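DNA protection during starvation protein (Brevibacillus brevis, PDB 1N1Q) probably protects DNA in starving cells by oxidising iron(II) with hydrogen peroxide, storing it as a ferric mineral inside a hollow dodecamer, and condensing the chromosome. Local coordinates at residues V9-A18 with A61-I72; A94-F104 with V141-E149. All blocks are in the same frame, centred on the assembly; numbering follows the deposited sequence.

Contact 1 of 2, residues V9-A18 with A61-I72. With FEO (mu-oxo-diiron), chain E.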
# COMPACT_ATOMS: atom_id res chain seq x y z
N VAL A 9 -13.62 0.23 36.14
CA VAL A 9 -14.24 0.18 34.83
C VAL A 9 -13.22 -0.21 33.78
O VAL A 9 -13.49 -1.07 32.94
CB VAL A 9 -14.90 1.53 34.43
CG1 VAL A 9 -15.51 1.40 33.02
CG2 VAL A 9 -15.99 1.90 35.43
N ALA A 10 -12.04 0.40 33.83
CA ALA A 10 -10.99 0.07 32.87
C ALA A 10 -10.58 -1.40 33.02
O ALA A 10 -10.27 -2.08 32.04
CB ALA A 10 -9.77 0.98 33.07
N VAL A 11 -10.58 -1.90 34.25
CA VAL A 11 -10.22 -3.30 34.49
C VAL A 11 -11.24 -4.25 33.86
O VAL A 11 -10.88 -5.23 33.21
CB VAL A 11 -10.10 -3.61 36.00
CG1 VAL A 11 -9.86 -5.11 36.21
CG2 VAL A 11 -8.96 -2.82 36.59
N LEU A 12 -12.52 -3.96 34.06
CA LEU A 12 -13.57 -4.81 33.50
C LEU A 12 -13.57 -4.72 31.99
O LEU A 12 -13.87 -5.70 31.30
CB LEU A 12 -14.93 -4.39 34.07
CG LEU A 12 -15.06 -4.73 35.56
CD1 LEU A 12 -16.36 -4.17 36.10
CD2 LEU A 12 -15.02 -6.25 35.73
N LEU A 13 -13.25 -3.54 31.46
CA LEU A 13 -13.18 -3.34 30.02
C LEU A 13 -12.05 -4.20 29.46
O LEU A 13 -12.22 -4.90 28.47
CB LEU A 13 -12.93 -1.86 29.72
CG LEU A 13 -13.96 -1.05 28.91
CD1 LEU A 13 -15.35 -1.65 29.03
CD2 LEU A 13 -13.95 0.39 29.39
N ASN A 14 -10.88 -4.14 30.10
CA ASN A 14 -9.72 -4.91 29.65
C ASN A 14 -9.95 -6.41 29.71
O ASN A 14 -9.33 -7.18 28.98
CB ASN A 14 -8.47 -4.53 30.46
CG ASN A 14 -7.74 -3.34 29.86
OD1 ASN A 14 -7.69 -3.18 28.64
ND2 ASN A 14 -7.14 -2.50 30.71
N ARG A 15 -10.85 -6.83 30.60
CA ARG A 15 -11.18 -8.25 30.74
C ARG A 15 -11.82 -8.70 29.43
O ARG A 15 -11.58 -9.80 28.95
CB ARG A 15 -12.17 -8.43 31.88
CG ARG A 15 -12.02 -9.73 32.64
CD ARG A 15 -12.74 -10.88 31.96
NE ARG A 15 -13.21 -11.84 32.97
CZ ARG A 15 -14.07 -11.53 33.93
NH1 ARG A 15 -14.56 -10.29 34.02
NH2 ARG A 15 -14.43 -12.44 34.82
N GLN A 16 -12.64 -7.83 28.85
CA GLN A 16 -13.30 -8.15 27.59
C GLN A 16 -12.35 -7.98 26.42
O GLN A 16 -12.49 -8.65 25.39
CB GLN A 16 -14.55 -7.28 27.42
CG GLN A 16 -15.59 -7.53 28.50
CD GLN A 16 -15.82 -9.01 28.77
OE1 GLN A 16 -16.02 -9.79 27.84
NE2 GLN A 16 -15.79 -9.40 30.04
N VAL A 17 -11.39 -7.08 26.56
CA VAL A 17 -10.39 -6.89 25.51
C VAL A 17 -9.65 -8.22 25.43
O VAL A 17 -9.43 -8.75 24.34
CB VAL A 17 -9.37 -5.78 25.87
CG1 VAL A 17 -8.17 -5.85 24.94
CG2 VAL A 17 -10.03 -4.40 25.76
N ALA A 18 -9.30 -8.77 26.59
CA ALA A 18 -8.58 -10.04 26.65
C ALA A 18 -9.43 -11.17 26.06
O ALA A 18 -8.93 -12.00 25.30
CB ALA A 18 -8.20 -10.36 28.09
N ALA A 61 -10.69 -1.45 23.59
CA ALA A 61 -9.40 -0.89 23.96
C ALA A 61 -9.41 0.64 23.89
O ALA A 61 -8.85 1.32 24.75
CB ALA A 61 -8.32 -1.44 23.05
N GLU A 62 -10.04 1.18 22.86
CA GLU A 62 -10.09 2.63 22.72
C GLU A 62 -10.99 3.30 23.74
O GLU A 62 -10.78 4.46 24.08
CB GLU A 62 -10.44 3.01 21.28
CG GLU A 62 -9.24 2.76 20.38
CD GLU A 62 -9.48 3.05 18.92
OE1 GLU A 62 -10.63 3.33 18.53
OE2 GLU A 62 -8.50 2.98 18.16
N ARG A 63 -11.98 2.56 24.24
CA ARG A 63 -12.85 3.10 25.27
C ARG A 63 -12.00 3.17 26.54
O ARG A 63 -12.11 4.12 27.33
CB ARG A 63 -14.09 2.21 25.48
CG ARG A 63 -15.06 2.71 26.54
CD ARG A 63 -15.55 4.13 26.23
NE ARG A 63 -16.20 4.74 27.38
CZ ARG A 63 -16.39 6.05 27.52
NH1 ARG A 63 -15.99 6.89 26.58
NH2 ARG A 63 -16.95 6.52 28.63
N VAL A 64 -11.14 2.17 26.74
CA VAL A 64 -10.25 2.15 27.90
C VAL A 64 -9.40 3.42 27.87
O VAL A 64 -9.26 4.13 28.86
CB VAL A 64 -9.31 0.92 27.89
CG1 VAL A 64 -8.18 1.11 28.91
CG2 VAL A 64 -10.10 -0.35 28.20
N LEU A 65 -8.82 3.69 26.71
CA LEU A 65 -7.99 4.87 26.54
C LEU A 65 -8.79 6.15 26.78
O LEU A 65 -8.30 7.10 27.39
CB LEU A 65 -7.41 4.91 25.12
CG LEU A 65 -6.36 3.84 24.76
CD1 LEU A 65 -6.24 3.72 23.25
CD2 LEU A 65 -5.03 4.22 25.38
N SER A 66 -10.03 6.17 26.30
CA SER A 66 -10.91 7.32 26.45
C SER A 66 -11.27 7.64 27.89
O SER A 66 -11.66 8.77 28.19
CB SER A 66 -12.19 7.11 25.64
OG SER A 66 -11.90 7.07 24.25
N ILE A 67 -11.13 6.67 28.79
CA ILE A 67 -11.44 6.93 30.19
C ILE A 67 -10.16 7.02 31.04
O ILE A 67 -10.22 7.02 32.26
CB ILE A 67 -12.39 5.87 30.80
CG1 ILE A 67 -11.76 4.47 30.68
CG2 ILE A 67 -13.75 5.95 30.12
CD1 ILE A 67 -12.43 3.44 31.60
N GLY A 68 -9.01 7.06 30.37
CA GLY A 68 -7.76 7.18 31.09
C GLY A 68 -6.97 5.93 31.47
O GLY A 68 -5.99 6.03 32.20
N GLY A 69 -7.38 4.77 30.97
CA GLY A 69 -6.64 3.56 31.30
C GLY A 69 -5.72 3.13 30.17
O GLY A 69 -5.59 3.82 29.16
N SER A 70 -5.08 1.98 30.35
CA SER A 70 -4.20 1.42 29.33
C SER A 70 -4.78 0.06 28.97
O SER A 70 -5.01 -0.77 29.85
CB SER A 70 -2.77 1.26 29.86
OG SER A 70 -2.06 2.49 29.77
N PRO A 71 -5.02 -0.17 27.67
CA PRO A 71 -5.58 -1.44 27.20
C PRO A 71 -4.66 -2.63 27.21
O PRO A 71 -3.45 -2.50 27.01
CB PRO A 71 -6.02 -1.10 25.78
CG PRO A 71 -4.90 -0.18 25.34
CD PRO A 71 -4.76 0.74 26.54
N ILE A 72 -5.22 -3.81 27.44
CA ILE A 72 -4.41 -5.00 27.41
C ILE A 72 -4.02 -5.14 25.95
O ILE A 72 -4.88 -5.12 25.05
CB ILE A 72 -5.21 -6.18 27.98
CG1 ILE A 72 -5.02 -6.13 29.51
CG2 ILE A 72 -4.79 -7.53 27.33
CD1 ILE A 72 -5.96 -7.03 30.29
FE1 FEO E . -8.49 2.07 16.30
FE2 FEO E . -10.26 4.68 15.19
O FEO E . -9.22 3.03 14.84
O HOH W 1 -8.73 6.15 14.66
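Asn14 holds the loop after helix 39-66 through both ends of its side-chain amide. Its ND2 donates to Ser70 O at 2.9 Å, and its OD1 accepts from Ile72 N at 2.8 Å. The second donor stands well above the carbonyl plane of the amide, 61° out of it. The two bonds together fix the rotation of the amide and tie two backbone positions, either side of Pro71, to one residue of helix 4-33. Ile72 also lies along the Asn14 side chain, its CD1 3.5 Å from Asn14 CB. Farther along, Val17 sends CG1 to the backbone O of Ile72 and CG2 to the backbone of Ala61.

The packing beside these bonds is mainly apolar. Val64 and Leu13 lie side by side, pointing opposite ways, with Val64 CG2 3.5 Å from Leu13 CB. Ile67 has CG1 between its backbone N and carbonyl carbon (chi1 59°), and its CD1 ends among Val9, Ala10 and the tip of Leu13. Ile67 CD1 is 3.9 Å from Ala10 CB. Even a methyl group on Gly69 would probably clash with Ala10 CB.

Behind this layer, Arg63 lays its CG against Leu13 CD2, while its guanidinium makes a salt bridge with Asp123. Ile67 CG2 rests on one face of that guanidinium. A Schellman motif ends the helix: Gly68, at positive phi, lets Gly69 N reach Val64 O. On the same helix Glu62 OE2 binds one iron of the mu-oxo-diiron group at 2.1 Å, with Asp58 and with His31 of a second subunit. Segments 9-18 and 61-66 run antiparallel, at 163°, where helices 4-33 and 39-66 pack as neighbours in the four-helix bundle of a Dps subunit, beside the inter-subunit ferroxidase centre.

Contact 2 of 2, residues A94-F104 with V141-E149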
# COMPACT_ATOMS: atom_id res chain seq x y z
N ALA A 94 -20.20 -29.42 15.10
CA ALA A 94 -21.24 -29.15 16.09
C ALA A 94 -20.65 -28.66 17.40
O ALA A 94 -21.21 -27.77 18.04
CB ALA A 94 -22.07 -30.41 16.33
N GLU A 95 -19.52 -29.23 17.81
CA GLU A 95 -18.89 -28.82 19.05
C GLU A 95 -18.34 -27.39 18.94
O GLU A 95 -18.28 -26.67 19.93
CB GLU A 95 -17.78 -29.80 19.44
CG GLU A 95 -18.32 -31.21 19.72
CD GLU A 95 -17.23 -32.21 20.07
OE1 GLU A 95 -16.17 -32.18 19.42
OE2 GLU A 95 -17.45 -33.03 20.98
N MET A 96 -17.96 -26.99 17.73
CA MET A 96 -17.48 -25.63 17.50
C MET A 96 -18.63 -24.66 17.74
O MET A 96 -18.48 -23.66 18.45
CB MET A 96 -16.95 -25.46 16.08
CG MET A 96 -15.66 -26.18 15.80
SD MET A 96 -15.10 -25.93 14.10
CE MET A 96 -13.65 -26.94 14.08
N VAL A 97 -19.77 -24.93 17.12
CA VAL A 97 -20.94 -24.07 17.27
C VAL A 97 -21.34 -24.05 18.75
O VAL A 97 -21.58 -22.98 19.32
CB VAL A 97 -22.14 -24.59 16.44
CG1 VAL A 97 -23.36 -23.72 16.68
CG2 VAL A 97 -21.76 -24.59 14.96
N SER A 98 -21.39 -25.23 19.35
CA SER A 98 -21.76 -25.36 20.75
C SER A 98 -20.77 -24.58 21.64
O SER A 98 -21.16 -23.98 22.64
CB SER A 98 -21.77 -26.84 21.13
OG SER A 98 -22.31 -27.02 22.42
N SER A 99 -19.50 -24.59 21.25
CA SER A 99 -18.47 -23.88 22.01
C SER A 99 -18.69 -22.36 21.94
O SER A 99 -18.51 -21.64 22.93
CB SER A 99 -17.09 -24.24 21.47
OG SER A 99 -16.09 -23.43 22.06
N VAL A 100 -19.06 -21.87 20.76
CA VAL A 100 -19.30 -20.44 20.60
C VAL A 100 -20.52 -20.06 21.42
O VAL A 100 -20.57 -19.00 22.04
CB VAL A 100 -19.54 -20.06 19.13
CG1 VAL A 100 -19.88 -18.58 19.03
CG2 VAL A 100 -18.30 -20.38 18.31
N VAL A 101 -21.52 -20.94 21.44
CA VAL A 101 -22.72 -20.68 22.23
C VAL A 101 -22.33 -20.56 23.71
O VAL A 101 -22.75 -19.62 24.38
CB VAL A 101 -23.76 -21.82 22.07
CG1 VAL A 101 -24.85 -21.68 23.14
CG2 VAL A 101 -24.39 -21.75 20.68
N ASN A 102 -21.53 -21.50 24.19
CA ASN A 102 -21.08 -21.48 25.58
C ASN A 102 -20.31 -20.20 25.89
O ASN A 102 -20.56 -19.54 26.90
CB ASN A 102 -20.20 -22.68 25.91
CG ASN A 102 -20.95 -23.99 25.89
OD1 ASN A 102 -22.18 -24.01 26.03
ND2 ASN A 102 -20.23 -25.09 25.72
N ASP A 103 -19.37 -19.84 25.03
CA ASP A 103 -18.56 -18.64 25.23
C ASP A 103 -19.41 -17.37 25.23
O ASP A 103 -19.29 -16.52 26.11
CB ASP A 103 -17.47 -18.55 24.16
CG ASP A 103 -16.40 -19.61 24.32
OD1 ASP A 103 -16.40 -20.30 25.36
OD2 ASP A 103 -15.56 -19.75 23.42
N PHE A 104 -20.27 -17.24 24.22
CA PHE A 104 -21.13 -16.06 24.14
C PHE A 104 -22.05 -15.96 25.35
O PHE A 104 -22.31 -14.87 25.85
CB PHE A 104 -21.95 -16.08 22.85
CG PHE A 104 -21.18 -15.68 21.61
CD1 PHE A 104 -21.84 -15.52 20.39
CD2 PHE A 104 -19.81 -15.45 21.67
CE1 PHE A 104 -21.14 -15.14 19.25
CE2 PHE A 104 -19.10 -15.07 20.52
CZ PHE A 104 -19.76 -14.91 19.32
N VAL A 141 -26.58 -16.02 19.75
CA VAL A 141 -26.89 -17.21 20.55
C VAL A 141 -28.18 -17.88 20.09
O VAL A 141 -28.23 -19.10 19.99
CB VAL A 141 -26.98 -16.86 22.07
CG1 VAL A 141 -27.59 -18.02 22.85
CG2 VAL A 141 -25.58 -16.56 22.61
N TRP A 142 -29.21 -17.10 19.80
CA TRP A 142 -30.46 -17.70 19.33
C TRP A 142 -30.21 -18.46 18.02
O TRP A 142 -30.65 -19.60 17.86
CB TRP A 142 -31.53 -16.63 19.09
CG TRP A 142 -32.41 -16.91 17.90
CD1 TRP A 142 -33.16 -18.04 17.68
CD2 TRP A 142 -32.57 -16.10 16.74
NE1 TRP A 142 -33.78 -17.97 16.45
CE2 TRP A 142 -33.43 -16.79 15.85
CE3 TRP A 142 -32.07 -14.84 16.35
CZ2 TRP A 142 -33.81 -16.27 14.61
CZ3 TRP A 142 -32.45 -14.33 15.12
CH2 TRP A 142 -33.31 -15.04 14.26
N MET A 143 -29.52 -17.82 17.08
CA MET A 143 -29.24 -18.45 15.79
C MET A 143 -28.39 -19.70 15.88
O MET A 143 -28.69 -20.70 15.23
CB MET A 143 -28.57 -17.45 14.85
CG MET A 143 -29.45 -16.29 14.45
SD MET A 143 -28.64 -15.19 13.27
CE MET A 143 -28.06 -13.94 14.36
N LEU A 144 -27.32 -19.66 16.67
CA LEU A 144 -26.43 -20.81 16.80
C LEU A 144 -27.13 -21.99 17.49
O LEU A 144 -26.91 -23.14 17.13
CB LEU A 144 -25.16 -20.41 17.55
CG LEU A 144 -24.30 -19.38 16.80
CD1 LEU A 144 -23.22 -18.83 17.70
CD2 LEU A 144 -23.71 -20.03 15.55
N GLU A 145 -27.99 -21.69 18.46
CA GLU A 145 -28.71 -22.75 19.15
C GLU A 145 -29.75 -23.36 18.21
O GLU A 145 -29.96 -24.57 18.22
CB GLU A 145 -29.40 -22.22 20.41
CG GLU A 145 -28.47 -22.10 21.60
CD GLU A 145 -29.20 -21.84 22.90
OE1 GLU A 145 -30.25 -22.48 23.12
OE2 GLU A 145 -28.73 -21.01 23.69
N ALA A 146 -30.38 -22.53 17.38
CA ALA A 146 -31.37 -23.02 16.43
C ALA A 146 -30.69 -23.99 15.46
O ALA A 146 -31.26 -25.02 15.11
CB ALA A 146 -31.99 -21.85 15.65
N PHE A 147 -29.48 -23.64 15.04
CA PHE A 147 -28.69 -24.46 14.13
C PHE A 147 -28.46 -25.86 14.72
O PHE A 147 -28.50 -26.86 14.00
CB PHE A 147 -27.33 -23.79 13.88
CG PHE A 147 -26.35 -24.64 13.12
CD1 PHE A 147 -26.27 -24.56 11.73
CD2 PHE A 147 -25.50 -25.52 13.78
CE1 PHE A 147 -25.36 -25.35 11.02
CE2 PHE A 147 -24.60 -26.31 13.09
CZ PHE A 147 -24.52 -26.23 11.70
N LEU A 148 -28.23 -25.90 16.03
CA LEU A 148 -27.96 -27.15 16.74
C LEU A 148 -29.19 -28.00 17.04
O LEU A 148 -29.06 -29.18 17.35
CB LEU A 148 -27.22 -26.84 18.04
CG LEU A 148 -25.80 -26.29 17.91
CD1 LEU A 148 -25.26 -25.86 19.28
CD2 LEU A 148 -24.91 -27.37 17.31
N GLU A 149 -30.37 -27.41 16.96
CA GLU A 149 -31.60 -28.15 17.23
C GLU A 149 -31.90 -29.22 16.17
O GLU A 149 -31.07 -30.12 15.97
CB GLU A 149 -32.77 -27.17 17.31
CG GLU A 149 -32.91 -26.53 18.68
CD GLU A 149 -33.85 -25.34 18.66
OE1 GLU A 149 -34.62 -25.20 17.68
OE2 GLU A 149 -33.81 -24.56 19.63
OXT GLU A 149 -32.99 -29.17 15.57
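Val97, Val101, Leu144 and Leu148 make up most of the apolar packing between these helices. Val101 CG2 presses on Leu144 CB at 3.5 Å, tighter than usual for two carbons, where the two side chains overlap flank to flank. Leu144 CG lies anti to its carbonyl carbon (chi1 -64°), which carries CD1 to Val100 CG1, at 3.6 Å, with the two side chains roughly perpendicular. Val97 CG1 sits between Leu144 and Leu148, 3.8 Å from Leu148 CG.

The axes of the two segments are 9.4 Å apart at their closest and run antiparallel at 149°. Helices 93-120 and 124-148 form an antiparallel hairpin of the ferritin-like four-helix bundle, and this contact closes its open end, near the C-terminus.

Leu148 forks over the other helix: CD1 comes to 3.8 Å from Ser98 CA, and CD2 approaches Ala94 O. With an alanine here, both branches would be gone, and Val97 CG1 would probably lose its support on that side.

Two aromatic side chains add to the packing, Phe104 buried and Phe147 at the exposed edge. Val141 CG2 lies at the edge of the Phe104 ring, and 3.7 Å from Phe104 CB. Val100 CG1 sits over the centre of one face of the same ring. Phe147 stands roughly upright against Val97, its CE2 3.8 Å from Val97 CG2; both side chains also touch Leu42 of helix 39-66. Glu145 adds an aliphatic contact, its CG against Val101 CG1.

Contact 1 joins helix 4-33 to helix 39-66 and the loop that follows. Contact 2 joins helices 93-120 and 124-148. Each lies within one antiparallel pair of the bundle. They lie on opposite sides of the chain's centre, with their own centres about 28 Å apart. The nearest atoms of contact 1 and contact 2 are about 8 Å apart, so the two do not touch. Contact 1 carries a direct iron ligand, Glu62. Contact 2 has none, but the Val100 side chain is about 10 Å from that of His31 in the same chain. That His31 contributes to a different centre from the one Glu62 serves, because each centre lies between two subunits.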